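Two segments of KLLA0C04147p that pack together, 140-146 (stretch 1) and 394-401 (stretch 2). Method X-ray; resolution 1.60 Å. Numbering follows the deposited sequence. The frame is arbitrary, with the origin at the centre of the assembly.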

# COMPACT_ATOMS: atom_id res chain seq x y z
N PHE A 140 11.16 2.12 -1.38
CA PHE A 140 9.93 1.76 -2.07
C PHE A 140 9.92 2.41 -3.44
O PHE A 140 10.25 3.59 -3.57
CB PHE A 140 8.70 2.24 -1.27
CG PHE A 140 7.39 2.16 -2.02
CD1 PHE A 140 6.61 1.01 -1.94
CD2 PHE A 140 6.94 3.23 -2.78
CE1 PHE A 140 5.40 0.94 -2.62
CE2 PHE A 140 5.72 3.15 -3.47
CZ PHE A 140 4.96 2.01 -3.37
N PHE A 141 9.50 1.66 -4.45
CA PHE A 141 9.36 2.22 -5.79
C PHE A 141 8.13 1.62 -6.46
O PHE A 141 7.83 0.44 -6.27
CB PHE A 141 10.59 1.93 -6.67
CG PHE A 141 10.47 2.54 -8.02
CD1 PHE A 141 10.55 3.92 -8.18
CD2 PHE A 141 10.22 1.75 -9.13
CE1 PHE A 141 10.42 4.49 -9.44
CE2 PHE A 141 10.08 2.32 -10.39
CZ PHE A 141 10.18 3.70 -10.54
N THR A 142 7.44 2.44 -7.25
CA THR A 142 6.27 1.96 -7.97
C THR A 142 6.15 2.70 -9.30
O THR A 142 6.53 3.88 -9.41
CB THR A 142 4.99 2.11 -7.12
OG1 THR A 142 3.87 1.58 -7.84
CG2 THR A 142 4.71 3.57 -6.80
N GLU A 143 5.65 1.99 -10.31
CA GLU A 143 5.38 2.55 -11.63
C GLU A 143 3.95 2.21 -12.02
O GLU A 143 3.49 1.08 -11.80
CB GLU A 143 6.34 2.00 -12.70
CG GLU A 143 6.05 2.50 -14.12
CD GLU A 143 7.04 1.98 -15.16
OE1 GLU A 143 6.98 2.43 -16.32
OE2 GLU A 143 7.89 1.13 -14.82
N GLN A 144 3.25 3.17 -12.63
CA GLN A 144 1.93 2.88 -13.21
C GLN A 144 2.19 2.17 -14.54
O GLN A 144 2.60 2.79 -15.52
CB GLN A 144 1.13 4.17 -13.38
CG GLN A 144 -0.35 3.92 -13.71
CD GLN A 144 -1.14 3.37 -12.54
OE1 GLN A 144 -0.60 3.11 -11.46
NE2 GLN A 144 -2.46 3.19 -12.76
N VAL A 145 1.97 0.84 -14.55
CA VAL A 145 2.29 0.01 -15.72
C VAL A 145 1.13 -0.13 -16.70
O VAL A 145 1.36 -0.56 -17.85
CB VAL A 145 2.78 -1.38 -15.25
CG1 VAL A 145 4.10 -1.23 -14.52
CG2 VAL A 145 1.75 -2.05 -14.36
N SER A 146 -0.09 0.24 -16.31
CA SER A 146 -1.25 0.20 -17.19
C SER A 146 -2.22 1.31 -16.78
O SER A 146 -2.31 1.68 -15.60
CB SER A 146 -1.96 -1.16 -17.13
OG SER A 146 -3.06 -1.23 -18.04
N THR A 394 3.76 -0.80 -29.55
CA THR A 394 3.46 -1.49 -28.30
C THR A 394 4.06 -0.71 -27.14
O THR A 394 5.27 -0.52 -27.09
CB THR A 394 4.02 -2.92 -28.31
OG1 THR A 394 3.48 -3.65 -29.42
CG2 THR A 394 3.67 -3.64 -27.01
N TYR A 395 3.22 -0.28 -26.21
CA TYR A 395 3.72 0.45 -25.05
C TYR A 395 4.62 -0.45 -24.20
O TYR A 395 4.29 -1.61 -23.93
CB TYR A 395 2.57 0.98 -24.19
CG TYR A 395 3.08 1.72 -22.97
CD1 TYR A 395 3.56 3.02 -23.07
CD2 TYR A 395 3.10 1.12 -21.72
CE1 TYR A 395 4.03 3.70 -21.97
CE2 TYR A 395 3.57 1.79 -20.62
CZ TYR A 395 4.04 3.08 -20.74
OH TYR A 395 4.51 3.75 -19.66
N GLN A 396 5.75 0.10 -23.77
CA GLN A 396 6.68 -0.62 -22.91
C GLN A 396 6.83 0.14 -21.60
O GLN A 396 7.09 1.34 -21.59
CB GLN A 396 8.04 -0.80 -23.59
CG GLN A 396 8.00 -1.73 -24.80
CD GLN A 396 9.31 -1.75 -25.57
OE1 GLN A 396 10.10 -0.80 -25.51
NE2 GLN A 396 9.55 -2.84 -26.29
N GLN A 397 6.67 -0.59 -20.49
CA GLN A 397 6.99 -0.05 -19.18
C GLN A 397 8.48 0.25 -19.09
O GLN A 397 9.30 -0.36 -19.78
CB GLN A 397 6.61 -1.06 -18.10
CG GLN A 397 5.10 -1.33 -17.99
CD GLN A 397 4.57 -2.22 -19.09
OE1 GLN A 397 5.31 -2.97 -19.73
NE2 GLN A 397 3.26 -2.15 -19.32
N ARG A 398 8.83 1.21 -18.24
CA ARG A 398 10.23 1.62 -18.14
C ARG A 398 11.02 0.81 -17.13
O ARG A 398 12.18 0.46 -17.39
CB ARG A 398 10.31 3.10 -17.79
CG ARG A 398 11.72 3.60 -17.60
CD ARG A 398 11.75 5.12 -17.55
NE ARG A 398 11.36 5.69 -18.84
CZ ARG A 398 10.36 6.55 -19.01
NH1 ARG A 398 9.64 6.98 -17.98
NH2 ARG A 398 10.09 7.00 -20.23
N TRP A 399 10.43 0.49 -15.98
CA TRP A 399 11.19 -0.02 -14.84
C TRP A 399 10.78 -1.42 -14.42
O TRP A 399 11.42 -1.98 -13.53
CB TRP A 399 11.05 0.94 -13.65
CG TRP A 399 11.40 2.36 -13.98
CD1 TRP A 399 10.55 3.43 -14.06
CD2 TRP A 399 12.71 2.86 -14.29
NE1 TRP A 399 11.25 4.57 -14.40
CE2 TRP A 399 12.58 4.24 -14.55
CE3 TRP A 399 13.97 2.28 -14.39
CZ2 TRP A 399 13.67 5.05 -14.89
CZ3 TRP A 399 15.05 3.07 -14.72
CH2 TRP A 399 14.90 4.44 -14.96
N PHE A 400 9.74 -1.98 -15.03
CA PHE A 400 9.24 -3.32 -14.75
C PHE A 400 8.97 -4.03 -16.07
O PHE A 400 8.72 -3.39 -17.10
CB PHE A 400 7.93 -3.30 -13.95
CG PHE A 400 8.04 -2.75 -12.56
CD1 PHE A 400 8.01 -1.37 -12.34
CD2 PHE A 400 8.11 -3.60 -11.46
CE1 PHE A 400 8.10 -0.86 -11.04
CE2 PHE A 400 8.20 -3.09 -10.16
CZ PHE A 400 8.19 -1.71 -9.95
N LYS A 401 9.02 -5.36 -16.03
CA LYS A 401 8.60 -6.19 -17.15
C LYS A 401 7.80 -7.36 -16.61
O LYS A 401 8.15 -7.94 -15.59
CB LYS A 401 9.80 -6.71 -17.96
CG LYS A 401 9.39 -7.69 -19.06
CD LYS A 401 10.40 -7.75 -20.19
CE LYS A 401 9.86 -8.60 -21.35
NZ LYS A 401 10.55 -8.33 -22.64
O HOH W 1 4.52 2.27 -17.42

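The polar part of this contact centres on Glu143. Its side chain is extended, with chi1 and chi2 both t, and CA-to-CB points toward stretch 2. The carboxylate meets two consecutive backbone amides. Arg398 N donates to Glu143 OE1 at 2.9 Å, with a nearly linear N-H...O angle of 172°. Trp399 N donates to Glu143 OE2, also at 2.9 Å, with a more bent angle of 150°. Stretch 2 is loop here, and strand begins only at Phe400. The two amides point to the same carboxylate, one to each oxygen, so a strand side chain reaches the backbone of a loop. Glu143 is buried, and these bonds give its charged group polar partners.

A third direct hydrogen bond is again donated by stretch 2, this time from a side chain to a backbone oxygen. Gln397 NE2 donates to Val145 O at 2.9 Å and 169°. The Gln397 side chain is bent, with chi1 m and chi2 p. In this shape its amide reaches Val145 O and its aliphatic part lies against Val145, where Val145 CB and Gln397 CG are 3.6 Å apart.

One water adds to the polar network. It donates to Glu143 OE1 at 2.7 Å from its O atom, and to Gln144 O at 2.8 Å from the same atom. It accepts from Tyr395 OH, which lies 2.7 Å from the water O. Tyr395 OH and Glu143 OE1 are 4.4 Å apart, so the water bridges a gap that the two groups do not close directly. Glu143 OE1 thus accepts from both Arg398 N and the water.

The aromatic contacts lie around Phe141, Trp399 and Phe400. Phe141 and Trp399 form an offset edge-to-face pair. The edge of Phe141 is directed toward the face of Trp399. The planes stand at 90°, and the centroid of the Phe141 ring is 5.2 Å from that of the Trp399 five-membered ring. The closest atoms are Phe141 CZ and Trp399 CD1, at 3.5 Å. Phe400 also meets Phe141, with Phe141 CE2 and Phe400 CE1 3.8 Å apart.

Phe400 has polar company as well. Glu143 OE2 lies at its ring edge, near the ring plane, 3.5 Å from Phe400 CD1. The remaining apolar contact is looser, with Val145 CG1 and Phe400 CB 4.4 Å apart.

From Phe141 to Gln144 the CA-to-CB bonds alternate, as expected of a strand: Phe141 and Glu143 point toward stretch 2, Thr142 and Gln144 away. Val145 points sideways.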